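Local coordinates for putative ABC-transporter ATP-binding protein (Alicyclobacillus acidocaldarius, PDB 1Z47) that probably binds and hydrolyses ATP as the nucleotide-binding subunit of an ABC transporter thought to import sulfate, at residues B[40-44]-B[188-192]; B[210-216]-B[227-233]; B[291-296]-B[336-342]. All blocks are in the same frame, centred on the assembly; numbering follows the deposited sequence.

Contact 1: residues B[40-44]-B[188-192]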
ATOM      1  N   GLU B  40     -18.645 -20.335   8.662  1.00 54.24           N
ATOM      2  CA  GLU B  40     -19.692 -19.338   8.853  1.00 53.36           C
ATOM      3  C   GLU B  40     -19.183 -18.153   9.684  1.00 50.43           C
ATOM      4  O   GLU B  40     -18.502 -18.328  10.711  1.00 43.31           O
ATOM      5  CB  GLU B  40     -20.926 -19.985   9.520  1.00 59.98           C
ATOM      6  CG  GLU B  40     -21.642 -21.011   8.619  1.00 65.09           C
ATOM      7  CD  GLU B  40     -22.885 -21.649   9.258  1.00 71.93           C
ATOM      8  OE1 GLU B  40     -23.892 -20.937   9.495  1.00 71.50           O
ATOM      9  OE2 GLU B  40     -22.857 -22.873   9.516  1.00 72.93           O
ATOM     10  N   GLY B  41     -19.499 -16.942   9.218  1.00 52.23           N
ATOM     11  CA  GLY B  41     -19.087 -15.743   9.926  1.00 49.50           C
ATOM     12  C   GLY B  41     -17.616 -15.417   9.752  1.00 50.57           C
ATOM     13  O   GLY B  41     -17.064 -14.547  10.427  1.00 52.42           O
ATOM     14  N   GLU B  42     -16.964 -16.112   8.836  1.00 45.88           N
ATOM     15  CA  GLU B  42     -15.545 -15.862   8.629  1.00 45.60           C
ATOM     16  C   GLU B  42     -15.347 -14.796   7.557  1.00 39.80           C
ATOM     17  O   GLU B  42     -16.191 -14.633   6.674  1.00 34.10           O
ATOM     18  CB  GLU B  42     -14.851 -17.156   8.187  1.00 46.36           C
ATOM     19  CG  GLU B  42     -13.361 -17.127   8.338  1.00 47.84           C
ATOM     20  CD  GLU B  42     -12.699 -18.443   7.955  1.00 47.23           C
ATOM     21  OE1 GLU B  42     -11.563 -18.663   8.420  1.00 47.95           O
ATOM     22  OE2 GLU B  42     -13.301 -19.239   7.193  1.00 44.99           O
ATOM     23  N   MET B  43     -14.237 -14.071   7.643  1.00 38.04           N
ATOM     24  CA  MET B  43     -13.914 -13.080   6.621  1.00 39.58           C
ATOM     25  C   MET B  43     -12.699 -13.646   5.878  1.00 32.51           C
ATOM     26  O   MET B  43     -11.625 -13.717   6.451  1.00 35.01           O
ATOM     27  CB  MET B  43     -13.530 -11.746   7.255  1.00 43.54           C
ATOM     28  CG  MET B  43     -13.032 -10.717   6.243  1.00 50.49           C
ATOM     29  SD  MET B  43     -13.274  -9.059   6.865  1.00 63.46           S
ATOM     30  CE  MET B  43     -14.699  -8.566   5.890  1.00 62.48           C
ATOM     31  N   VAL B  44     -12.864 -14.043   4.622  1.00 33.73           N
ATOM     32  CA  VAL B  44     -11.722 -14.610   3.884  1.00 35.00           C
ATOM     33  C   VAL B  44     -11.181 -13.705   2.783  1.00 35.02           C
ATOM     34  O   VAL B  44     -11.952 -13.141   2.007  1.00 34.40           O
ATOM     35  CB  VAL B  44     -12.091 -15.962   3.234  1.00 35.77           C
ATOM     36  CG1 VAL B  44     -11.009 -16.390   2.213  1.00 29.51           C
ATOM     37  CG2 VAL B  44     -12.265 -17.027   4.330  1.00 33.24           C
ATOM     38  N   VAL B 188     -14.993  -1.694   7.254  1.00 34.40           N
ATOM     39  CA  VAL B 188     -15.584  -2.910   6.714  1.00 38.31           C
ATOM     40  C   VAL B 188     -15.399  -4.040   7.726  1.00 35.80           C
ATOM     41  O   VAL B 188     -16.302  -4.856   7.929  1.00 36.74           O
ATOM     42  CB  VAL B 188     -14.923  -3.319   5.364  1.00 39.37           C
ATOM     43  CG1 VAL B 188     -15.272  -4.767   5.030  1.00 33.93           C
ATOM     44  CG2 VAL B 188     -15.396  -2.393   4.228  1.00 38.93           C
ATOM     45  N   ARG B 189     -14.232  -4.083   8.358  1.00 34.68           N
ATOM     46  CA  ARG B 189     -13.970  -5.120   9.361  1.00 37.10           C
ATOM     47  C   ARG B 189     -14.908  -4.939  10.560  1.00 38.00           C
ATOM     48  O   ARG B 189     -15.536  -5.889  11.005  1.00 38.99           O
ATOM     49  CB  ARG B 189     -12.505  -5.084   9.838  1.00 38.06           C
ATOM     50  CG  ARG B 189     -12.133  -6.201  10.843  1.00 40.38           C
ATOM     51  CD  ARG B 189     -12.082  -7.619  10.239  1.00 43.11           C
ATOM     52  NE  ARG B 189     -12.568  -8.611  11.210  1.00 47.25           N
ATOM     53  CZ  ARG B 189     -12.201  -9.888  11.283  1.00 45.23           C
ATOM     54  NH1 ARG B 189     -11.311 -10.398  10.447  1.00 47.23           N
ATOM     55  NH2 ARG B 189     -12.747 -10.670  12.200  1.00 45.43           N
ATOM     56  N   GLN B 190     -15.017  -3.721  11.078  1.00 42.50           N
ATOM     57  CA  GLN B 190     -15.902  -3.489  12.226  1.00 46.22           C
ATOM     58  C   GLN B 190     -17.351  -3.858  11.872  1.00 43.78           C
ATOM     59  O   GLN B 190     -18.073  -4.474  12.670  1.00 43.82           O
ATOM     60  CB  GLN B 190     -15.814  -2.024  12.696  1.00 49.46           C
ATOM     61  CG  GLN B 190     -16.947  -1.612  13.623  1.00 61.49           C
ATOM     62  CD  GLN B 190     -16.828  -0.180  14.113  1.00 68.35           C
ATOM     63  OE1 GLN B 190     -16.029   0.117  15.007  1.00 73.02           O
ATOM     64  NE2 GLN B 190     -17.622   0.721  13.526  1.00 67.13           N
ATOM     65  N   VAL B 191     -17.773  -3.502  10.667  1.00 40.61           N
ATOM     66  CA  VAL B 191     -19.123  -3.828  10.245  1.00 37.85           C
ATOM     67  C   VAL B 191     -19.281  -5.359  10.204  1.00 41.85           C
ATOM     68  O   VAL B 191     -20.225  -5.911  10.777  1.00 39.70           O
ATOM     69  CB  VAL B 191     -19.432  -3.188   8.885  1.00 37.35           C
ATOM     70  CG1 VAL B 191     -20.689  -3.797   8.284  1.00 40.64           C
ATOM     71  CG2 VAL B 191     -19.631  -1.679   9.068  1.00 35.59           C
ATOM     72  N   HIS B 192     -18.344  -6.044   9.547  1.00 39.29           N
ATOM     73  CA  HIS B 192     -18.386  -7.501   9.463  1.00 38.16           C
ATOM     74  C   HIS B 192     -18.549  -8.166  10.833  1.00 37.43           C
ATOM     75  O   HIS B 192     -19.365  -9.061  11.007  1.00 38.26           O
ATOM     76  CB  HIS B 192     -17.100  -8.038   8.831  1.00 40.48           C
ATOM     77  CG  HIS B 192     -16.958  -9.523   8.943  1.00 30.49           C
ATOM     78  ND1 HIS B 192     -17.494 -10.394   8.018  1.00 35.58           N
ATOM     79  CD2 HIS B 192     -16.343 -10.289   9.875  1.00 37.35           C
ATOM     80  CE1 HIS B 192     -17.211 -11.637   8.374  1.00 37.74           C
ATOM     81  NE2 HIS B 192     -16.514 -11.602   9.497  1.00 41.62           N
TER

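Contact 2: residues B[210-216]-B[227-233]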
ATOM      1  N   LEU B 210      -3.368  -9.716   5.601  1.00 35.25           N
ATOM      2  CA  LEU B 210      -2.984 -10.017   6.983  1.00 37.52           C
ATOM      3  C   LEU B 210      -3.761  -9.163   7.971  1.00 40.28           C
ATOM      4  O   LEU B 210      -4.105  -9.605   9.074  1.00 36.20           O
ATOM      5  CB  LEU B 210      -1.492  -9.751   7.223  1.00 32.37           C
ATOM      6  CG  LEU B 210      -0.442 -10.569   6.457  1.00 37.82           C
ATOM      7  CD1 LEU B 210       0.947  -9.966   6.741  1.00 38.24           C
ATOM      8  CD2 LEU B 210      -0.488 -12.042   6.862  1.00 33.17           C
ATOM      9  N   GLU B 211      -4.015  -7.925   7.574  1.00 39.21           N
ATOM     10  CA  GLU B 211      -4.704  -6.989   8.435  1.00 39.98           C
ATOM     11  C   GLU B 211      -6.162  -7.275   8.753  1.00 42.44           C
ATOM     12  O   GLU B 211      -6.589  -7.123   9.905  1.00 43.66           O
ATOM     13  CB  GLU B 211      -4.629  -5.596   7.843  1.00 43.84           C
ATOM     14  CG  GLU B 211      -5.559  -4.638   8.547  1.00 48.33           C
ATOM     15  CD  GLU B 211      -4.831  -3.554   9.290  1.00 51.15           C
ATOM     16  OE1 GLU B 211      -3.692  -3.784   9.763  1.00 57.74           O
ATOM     17  OE2 GLU B 211      -5.419  -2.466   9.413  1.00 54.41           O
ATOM     18  N   VAL B 212      -6.940  -7.667   7.749  1.00 38.57           N
ATOM     19  CA  VAL B 212      -8.352  -7.882   8.009  1.00 40.71           C
ATOM     20  C   VAL B 212      -8.902  -9.292   7.910  1.00 39.47           C
ATOM     21  O   VAL B 212      -9.965  -9.552   8.451  1.00 38.59           O
ATOM     22  CB  VAL B 212      -9.231  -6.961   7.110  1.00 42.24           C
ATOM     23  CG1 VAL B 212      -8.824  -5.494   7.291  1.00 45.85           C
ATOM     24  CG2 VAL B 212      -9.100  -7.361   5.677  1.00 36.66           C
ATOM     25  N   ALA B 213      -8.195 -10.210   7.257  1.00 37.57           N
ATOM     26  CA  ALA B 213      -8.746 -11.565   7.109  1.00 36.57           C
ATOM     27  C   ALA B 213      -8.551 -12.528   8.278  1.00 33.14           C
ATOM     28  O   ALA B 213      -7.540 -12.472   8.994  1.00 34.94           O
ATOM     29  CB  ALA B 213      -8.205 -12.198   5.833  1.00 36.26           C
ATOM     30  N   ASP B 214      -9.541 -13.401   8.471  1.00 37.82           N
ATOM     31  CA  ASP B 214      -9.463 -14.442   9.500  1.00 33.81           C
ATOM     32  C   ASP B 214      -8.511 -15.497   8.929  1.00 33.11           C
ATOM     33  O   ASP B 214      -7.614 -15.976   9.622  1.00 41.32           O
ATOM     34  CB  ASP B 214     -10.846 -15.029   9.760  1.00 39.11           C
ATOM     35  CG  ASP B 214     -11.776 -14.024  10.427  1.00 32.04           C
ATOM     36  OD1 ASP B 214     -12.902 -13.838   9.939  1.00 40.56           O
ATOM     37  OD2 ASP B 214     -11.355 -13.445  11.437  1.00 36.68           O
ATOM     38  N   ARG B 215      -8.724 -15.844   7.666  1.00 32.82           N
ATOM     39  CA  ARG B 215      -7.853 -16.771   6.936  1.00 38.26           C
ATOM     40  C   ARG B 215      -7.655 -16.271   5.505  1.00 37.42           C
ATOM     41  O   ARG B 215      -8.529 -15.632   4.907  1.00 34.43           O
ATOM     42  CB  ARG B 215      -8.402 -18.207   6.901  1.00 34.88           C
ATOM     43  CG  ARG B 215      -8.248 -18.950   8.241  1.00 40.86           C
ATOM     44  CD  ARG B 215      -8.561 -20.415   8.077  1.00 43.99           C
ATOM     45  NE  ARG B 215      -9.937 -20.613   7.639  1.00 42.35           N
ATOM     46  CZ  ARG B 215     -10.384 -21.715   7.063  1.00 46.19           C
ATOM     47  NH1 ARG B 215      -9.548 -22.734   6.841  1.00 45.15           N
ATOM     48  NH2 ARG B 215     -11.662 -21.806   6.723  1.00 40.98           N
ATOM     49  N   VAL B 216      -6.503 -16.603   4.952  1.00 39.51           N
ATOM     50  CA  VAL B 216      -6.133 -16.160   3.617  1.00 38.40           C
ATOM     51  C   VAL B 216      -5.994 -17.321   2.648  1.00 37.69           C
ATOM     52  O   VAL B 216      -5.337 -18.325   2.962  1.00 40.06           O
ATOM     53  CB  VAL B 216      -4.780 -15.419   3.688  1.00 39.72           C
ATOM     54  CG1 VAL B 216      -4.377 -14.880   2.312  1.00 37.83           C
ATOM     55  CG2 VAL B 216      -4.880 -14.295   4.712  1.00 43.22           C
ATOM     56  N   PHE B 227      -4.063 -22.135   2.485  1.00 38.01           N
ATOM     57  CA  PHE B 227      -5.270 -21.545   3.043  1.00 41.98           C
ATOM     58  C   PHE B 227      -5.070 -21.611   4.546  1.00 43.24           C
ATOM     59  O   PHE B 227      -5.184 -22.675   5.149  1.00 45.95           O
ATOM     60  CB  PHE B 227      -6.483 -22.364   2.579  1.00 44.25           C
ATOM     61  CG  PHE B 227      -7.815 -21.795   2.999  1.00 45.81           C
ATOM     62  CD1 PHE B 227      -8.020 -20.411   3.059  1.00 46.33           C
ATOM     63  CD2 PHE B 227      -8.873 -22.646   3.311  1.00 47.20           C
ATOM     64  CE1 PHE B 227      -9.267 -19.887   3.427  1.00 47.40           C
ATOM     65  CE2 PHE B 227     -10.121 -22.131   3.682  1.00 50.62           C
ATOM     66  CZ  PHE B 227     -10.313 -20.747   3.738  1.00 49.80           C
ATOM     67  N   GLY B 228      -4.712 -20.481   5.145  1.00 41.39           N
ATOM     68  CA  GLY B 228      -4.465 -20.448   6.570  1.00 41.51           C
ATOM     69  C   GLY B 228      -4.579 -19.063   7.183  1.00 44.27           C
ATOM     70  O   GLY B 228      -4.877 -18.087   6.488  1.00 41.44           O
ATOM     71  N   THR B 229      -4.338 -18.977   8.491  1.00 40.59           N
ATOM     72  CA  THR B 229      -4.406 -17.709   9.192  1.00 41.58           C
ATOM     73  C   THR B 229      -3.218 -16.844   8.815  1.00 44.10           C
ATOM     74  O   THR B 229      -2.231 -17.338   8.279  1.00 42.54           O
ATOM     75  CB  THR B 229      -4.329 -17.887  10.690  1.00 40.37           C
ATOM     76  OG1 THR B 229      -3.020 -18.349  11.022  1.00 40.37           O
ATOM     77  CG2 THR B 229      -5.395 -18.884  11.190  1.00 42.46           C
ATOM     78  N   PRO B 230      -3.296 -15.536   9.102  1.00 43.29           N
ATOM     79  CA  PRO B 230      -2.209 -14.606   8.789  1.00 45.47           C
ATOM     80  C   PRO B 230      -0.887 -15.117   9.348  1.00 49.12           C
ATOM     81  O   PRO B 230       0.149 -15.074   8.679  1.00 50.63           O
ATOM     82  CB  PRO B 230      -2.660 -13.315   9.480  1.00 46.28           C
ATOM     83  CG  PRO B 230      -4.129 -13.338   9.255  1.00 40.23           C
ATOM     84  CD  PRO B 230      -4.478 -14.800   9.592  1.00 47.23           C
ATOM     85  N   GLU B 231      -0.923 -15.604  10.584  1.00 47.26           N
ATOM     86  CA  GLU B 231       0.287 -16.102  11.200  1.00 44.82           C
ATOM     87  C   GLU B 231       0.740 -17.360  10.478  1.00 42.95           C
ATOM     88  O   GLU B 231       1.923 -17.519  10.204  1.00 46.36           O
ATOM     89  CB  GLU B 231       0.071 -16.389  12.684  1.00 47.86           C
ATOM     90  CG  GLU B 231       1.385 -16.657  13.394  1.00 57.78           C
ATOM     91  CD  GLU B 231       1.219 -16.942  14.868  1.00 62.38           C
ATOM     92  OE1 GLU B 231       2.227 -17.328  15.508  1.00 62.07           O
ATOM     93  OE2 GLU B 231       0.090 -16.776  15.378  1.00 63.14           O
ATOM     94  N   GLU B 232      -0.209 -18.232  10.149  1.00 39.78           N
ATOM     95  CA  GLU B 232       0.117 -19.452   9.448  1.00 44.28           C
ATOM     96  C   GLU B 232       0.851 -19.164   8.135  1.00 45.43           C
ATOM     97  O   GLU B 232       1.981 -19.629   7.938  1.00 41.94           O
ATOM     98  CB  GLU B 232      -1.154 -20.276   9.195  1.00 46.51           C
ATOM     99  CG  GLU B 232      -1.538 -21.118  10.421  1.00 49.70           C
ATOM    100  CD  GLU B 232      -2.906 -21.782  10.345  1.00 50.84           C
ATOM    101  OE1 GLU B 232      -3.233 -22.521  11.304  1.00 53.60           O
ATOM    102  OE2 GLU B 232      -3.653 -21.581   9.361  1.00 45.91           O
ATOM    103  N   VAL B 233       0.232 -18.377   7.253  1.00 38.63           N
ATOM    104  CA  VAL B 233       0.863 -18.089   5.965  1.00 40.39           C
ATOM    105  C   VAL B 233       2.167 -17.304   6.058  1.00 38.41           C
ATOM    106  O   VAL B 233       3.012 -17.426   5.177  1.00 40.04           O
ATOM    107  CB  VAL B 233      -0.107 -17.371   4.997  1.00 39.22           C
ATOM    108  CG1 VAL B 233      -1.262 -18.289   4.676  1.00 38.50           C
ATOM    109  CG2 VAL B 233      -0.594 -16.055   5.606  1.00 35.84           C
TER
HETATM  110  O   HOH W   1      -6.938 -23.225   7.072  1.00 48.78           O

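Contact 3: residues B[291-296]-B[336-342]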
ATOM      1  N   LEU B 291      23.072  -6.126  11.355  1.00 58.20           N
ATOM      2  CA  LEU B 291      24.295  -5.542  10.831  1.00 60.92           C
ATOM      3  C   LEU B 291      25.231  -5.044  11.924  1.00 65.58           C
ATOM      4  O   LEU B 291      24.797  -4.475  12.926  1.00 66.89           O
ATOM      5  CB  LEU B 291      23.950  -4.401   9.884  1.00 61.58           C
ATOM      6  CG  LEU B 291      22.840  -4.776   8.899  1.00 60.35           C
ATOM      7  CD1 LEU B 291      22.554  -3.601   7.995  1.00 61.18           C
ATOM      8  CD2 LEU B 291      23.252  -5.996   8.098  1.00 61.50           C
ATOM      9  N   GLN B 292      26.523  -5.262  11.711  1.00 67.63           N
ATOM     10  CA  GLN B 292      27.548  -4.856  12.653  1.00 69.78           C
ATOM     11  C   GLN B 292      28.690  -4.342  11.809  1.00 71.24           C
ATOM     12  O   GLN B 292      29.038  -4.957  10.802  1.00 71.93           O
ATOM     13  CB  GLN B 292      27.966  -6.060  13.494  1.00 70.87           C
ATOM     14  CG  GLN B 292      26.767  -6.682  14.200  1.00 74.49           C
ATOM     15  CD  GLN B 292      27.102  -7.924  15.004  1.00 79.72           C
ATOM     16  OE1 GLN B 292      27.945  -7.889  15.903  1.00 83.40           O
ATOM     17  NE2 GLN B 292      26.427  -9.031  14.694  1.00 80.05           N
ATOM     18  N   PRO B 293      29.280  -3.196  12.197  1.00 72.09           N
ATOM     19  CA  PRO B 293      30.392  -2.582  11.460  1.00 72.39           C
ATOM     20  C   PRO B 293      31.514  -3.569  11.147  1.00 72.04           C
ATOM     21  O   PRO B 293      31.645  -4.601  11.809  1.00 72.49           O
ATOM     22  CB  PRO B 293      30.846  -1.455  12.395  1.00 74.20           C
ATOM     23  CG  PRO B 293      29.585  -1.110  13.149  1.00 72.63           C
ATOM     24  CD  PRO B 293      29.028  -2.472  13.456  1.00 71.37           C
ATOM     25  N   ALA B 294      32.311  -3.250  10.133  1.00 72.10           N
ATOM     26  CA  ALA B 294      33.424  -4.105   9.736  1.00 74.07           C
ATOM     27  C   ALA B 294      34.306  -3.453   8.677  1.00 75.94           C
ATOM     28  O   ALA B 294      33.927  -2.455   8.052  1.00 76.11           O
ATOM     29  CB  ALA B 294      32.900  -5.445   9.217  1.00 73.69           C
ATOM     30  N   SER B 295      35.492  -4.026   8.492  1.00 76.43           N
ATOM     31  CA  SER B 295      36.442  -3.536   7.500  1.00 77.52           C
ATOM     32  C   SER B 295      36.083  -4.160   6.151  1.00 77.08           C
ATOM     33  O   SER B 295      35.563  -5.280   6.107  1.00 76.10           O
ATOM     34  CB  SER B 295      37.872  -3.946   7.890  1.00 77.83           C
ATOM     35  OG  SER B 295      38.009  -5.363   7.944  1.00 75.28           O
ATOM     36  N   GLU B 296      36.348  -3.439   5.063  1.00 76.70           N
ATOM     37  CA  GLU B 296      36.072  -3.949   3.716  1.00 78.82           C
ATOM     38  C   GLU B 296      36.705  -5.328   3.650  1.00 78.61           C
ATOM     39  O   GLU B 296      36.085  -6.304   3.228  1.00 77.35           O
ATOM     40  CB  GLU B 296      36.705  -3.035   2.660  1.00 78.90           C
ATOM     41  CG  GLU B 296      36.754  -3.627   1.264  1.00 78.21           C
ATOM     42  CD  GLU B 296      37.229  -2.624   0.234  1.00 81.22           C
ATOM     43  OE1 GLU B 296      38.296  -2.012   0.452  1.00 82.62           O
ATOM     44  OE2 GLU B 296      36.543  -2.449  -0.796  1.00 80.47           O
ATOM     45  N   ARG B 336      22.774   4.813  12.292  1.00 66.52           N
ATOM     46  CA  ARG B 336      23.922   3.918  12.393  1.00 65.45           C
ATOM     47  C   ARG B 336      24.652   3.496  11.112  1.00 65.20           C
ATOM     48  O   ARG B 336      25.868   3.275  11.143  1.00 67.16           O
ATOM     49  CB  ARG B 336      23.522   2.659  13.163  1.00 66.27           C
ATOM     50  CG  ARG B 336      24.687   1.730  13.432  1.00 65.11           C
ATOM     51  CD  ARG B 336      24.288   0.572  14.310  1.00 64.32           C
ATOM     52  NE  ARG B 336      25.430  -0.292  14.581  1.00 64.86           N
ATOM     53  CZ  ARG B 336      25.376  -1.390  15.332  1.00 68.60           C
ATOM     54  NH1 ARG B 336      24.232  -1.764  15.897  1.00 66.01           N
ATOM     55  NH2 ARG B 336      26.468  -2.119  15.514  1.00 67.81           N
ATOM     56  N   TRP B 337      23.939   3.382   9.995  1.00 61.54           N
ATOM     57  CA  TRP B 337      24.576   2.940   8.752  1.00 59.38           C
ATOM     58  C   TRP B 337      24.542   3.960   7.629  1.00 59.88           C
ATOM     59  O   TRP B 337      23.472   4.328   7.147  1.00 59.42           O
ATOM     60  CB  TRP B 337      23.919   1.651   8.269  1.00 56.90           C
ATOM     61  CG  TRP B 337      23.752   0.643   9.349  1.00 51.53           C
ATOM     62  CD1 TRP B 337      22.578   0.217   9.896  1.00 51.72           C
ATOM     63  CD2 TRP B 337      24.792  -0.047  10.039  1.00 51.03           C
ATOM     64  NE1 TRP B 337      22.822  -0.698  10.889  1.00 51.49           N
ATOM     65  CE2 TRP B 337      24.174  -0.880  10.999  1.00 51.39           C
ATOM     66  CE3 TRP B 337      26.186  -0.043   9.944  1.00 50.76           C
ATOM     67  CZ2 TRP B 337      24.902  -1.701  11.857  1.00 53.65           C
ATOM     68  CZ3 TRP B 337      26.909  -0.861  10.800  1.00 47.99           C
ATOM     69  CH2 TRP B 337      26.268  -1.676  11.740  1.00 53.55           C
ATOM     70  N   SER B 338      25.724   4.389   7.197  1.00 58.06           N
ATOM     71  CA  SER B 338      25.846   5.377   6.136  1.00 60.51           C
ATOM     72  C   SER B 338      26.260   4.736   4.811  1.00 60.10           C
ATOM     73  O   SER B 338      26.896   3.683   4.794  1.00 58.90           O
ATOM     74  CB  SER B 338      26.876   6.432   6.552  1.00 63.71           C
ATOM     75  OG  SER B 338      26.994   7.459   5.579  1.00 68.11           O
ATOM     76  N   PRO B 339      25.896   5.363   3.678  1.00 61.02           N
ATOM     77  CA  PRO B 339      26.265   4.807   2.371  1.00 63.44           C
ATOM     78  C   PRO B 339      27.765   4.516   2.355  1.00 65.30           C
ATOM     79  O   PRO B 339      28.508   5.062   3.168  1.00 66.59           O
ATOM     80  CB  PRO B 339      25.889   5.927   1.400  1.00 60.25           C
ATOM     81  CG  PRO B 339      24.713   6.561   2.064  1.00 61.84           C
ATOM     82  CD  PRO B 339      25.136   6.618   3.519  1.00 61.58           C
ATOM     83  N   GLY B 340      28.203   3.656   1.440  1.00 66.45           N
ATOM     84  CA  GLY B 340      29.617   3.335   1.348  1.00 64.22           C
ATOM     85  C   GLY B 340      30.154   2.510   2.504  1.00 63.43           C
ATOM     86  O   GLY B 340      31.085   1.725   2.327  1.00 66.00           O
ATOM     87  N   ALA B 341      29.571   2.676   3.685  1.00 61.24           N
ATOM     88  CA  ALA B 341      30.005   1.937   4.869  1.00 60.50           C
ATOM     89  C   ALA B 341      30.054   0.420   4.652  1.00 61.10           C
ATOM     90  O   ALA B 341      29.181  -0.146   3.989  1.00 60.10           O
ATOM     91  CB  ALA B 341      29.082   2.257   6.033  1.00 58.60           C
ATOM     92  N   TRP B 342      31.075  -0.235   5.207  1.00 61.07           N
ATOM     93  CA  TRP B 342      31.213  -1.693   5.098  1.00 58.74           C
ATOM     94  C   TRP B 342      30.583  -2.382   6.303  1.00 56.29           C
ATOM     95  O   TRP B 342      30.679  -1.889   7.424  1.00 55.36           O
ATOM     96  CB  TRP B 342      32.688  -2.105   4.970  1.00 60.52           C
ATOM     97  CG  TRP B 342      33.225  -1.881   3.592  1.00 63.69           C
ATOM     98  CD1 TRP B 342      33.865  -0.767   3.128  1.00 64.88           C
ATOM     99  CD2 TRP B 342      33.048  -2.740   2.458  1.00 64.57           C
ATOM    100  NE1 TRP B 342      34.089  -0.875   1.777  1.00 65.91           N
ATOM    101  CE2 TRP B 342      33.597  -2.077   1.341  1.00 66.32           C
ATOM    102  CE3 TRP B 342      32.471  -4.006   2.280  1.00 65.13           C
ATOM    103  CZ2 TRP B 342      33.586  -2.636   0.056  1.00 65.79           C
ATOM    104  CZ3 TRP B 342      32.459  -4.562   1.004  1.00 66.28           C
ATOM    105  CH2 TRP B 342      33.015  -3.875  -0.091  1.00 66.14           C
TER

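Contact 1: residues B[40-44]-B[188-192]
G41, in the turn leading into strand 43-47, has a positive phi of 76°, a value that favours glycine. Its carbonyl O lies near the plane of the H192 ring, 3.1 Å from H192 NE2, which donates a weak hydrogen bond; the second ring nitrogen, ND1, is hydrogen-bonded to S199, so the imidazole joins the turn to the neighbouring strand 198-203. E42 points its CA-CB bond away from helix 178-195 and forms a salt bridge with R215. M43 supplies most of the surface that 40-44 contributes. Its CB sits over the face of the H192 ring, 3.9 Å from the centroid and 19° off the normal, a CH-pi contact, and SD lies over the face as well, 4.5 Å from the centroid, a sulfur-aromatic contact. Beyond the ring the side chain reaches the previous helical turn, with M43 CE 3.9 Å from V188 CG1 and M43 SD 3.9 Å from R189 CD. R189 directs its guanidinium to V212 O, D193 and D214. A helix packed through aliphatic and aromatic side chains onto a central parallel strand is the layered alpha/beta build of the P-loop NTPase fold, here in an ABC ATPase domain.

Contact 2: residues B[210-216]-B[227-233]
The contact lies at the open end of the beta hairpin of strands 215-220 and 223-228, where helix 206-212 leads in and helix 230-235 leads out. V216 and G228 form an antiparallel hydrogen-bonded pair: V216 N donates to G228 O at 2.7 Å and G228 N to V216 O at 3.1 Å. CA-H...O contacts flank it, R215 CA to G228 O at 3.3 Å and F227 CA to V216 O at 3.2 Å. A CB on G228 would clash with E232 OE2. T229 N-caps the next helix in a capping box: E232 N donates to T229 OG1 (2.9 Å) and T229 N to E232 OE2 (2.8 Å). P230 meets the preceding helix through L210 (P230 CB to L210 CD2, 3.6 Å) and the loop after it through D214 O (3.3 Å from P230 CD). F227 CE2 lies over the R215 guanidinium, 3.3 Å from NH1, and a water joins R215 NH1 to F227 O (2.7 Å each). R215 also pairs with E42. L210 and E231, on the two helices, pack on F308 of the second subunit. Strand 215-220 runs between 43-47 and 223-228 in the mixed sheet, F227 touching V44.

Contact 3: residues B[291-296]-B[336-342]
W342 lays its indole against E296: the CB of E296 stands over the five-membered ring, 3.4 Å from its centroid and 8° off the normal, a close CH-pi contact. The carboxylate runs on past the ring, E296 OE2 reaching 3.1 Å from W342 CZ2, and A294 O comes within 3.3 Å of W342 CB. Between the backbones the hold is slight, a weak hydrogen bond from A294 N to W342 O at 3.4 Å (131°). A second indole, W337, covers L291 to P293. L291 CD1 lies over the face of its five-membered ring, 4.2 Å from the centroid, and L291 CB is 3.5 Å from W337 CZ2; P293 CD meets the ring edge, 3.3 Å from CH2. The L291 carbonyl O also approaches W337 CZ2, at 3.0 Å. Next to W337, the extended R336 brings NH2 to 3.3 Å from P293 CD, while L291 O lies over one face of its guanidinium. From W337 the chain turns through a type II beta turn, S338 to A341, with G340 at positive phi, and returns as strand 342-347, which pairs with strand 289-293 through Q292 and H344 in the antiparallel sheet of the C-terminal beta region. With the weak bond as the one hydrogen bond between the two segments, their cohesion is mainly apolar, proline, leucine and aliphatic methylenes against two indoles, with little directional bonding.

How the contacts relate
Along the chain the contacts follow in series, each closing before the next opens. Contacts 1 and 2, with centres 13 Å apart, belong to the ABC ATPase domain and touch: R189 meets V212 O, and E42 forms a salt bridge with R215. They also share the mixed sheet, in which strands 43-47 and 215-220 are neighbours, so the two contacts adjoin in one sheet and are tied by R189 and E42. Contact 3 lies in the separate C-terminal beta region, its centre 47 Å from that of contact 1 and 37 Å from that of contact 2, with nearest atoms about 35 and 23 Å away. The chain thus divides into a probable nucleotide-binding domain and a beta region consistent with the CysA C-terminal regulatory domain.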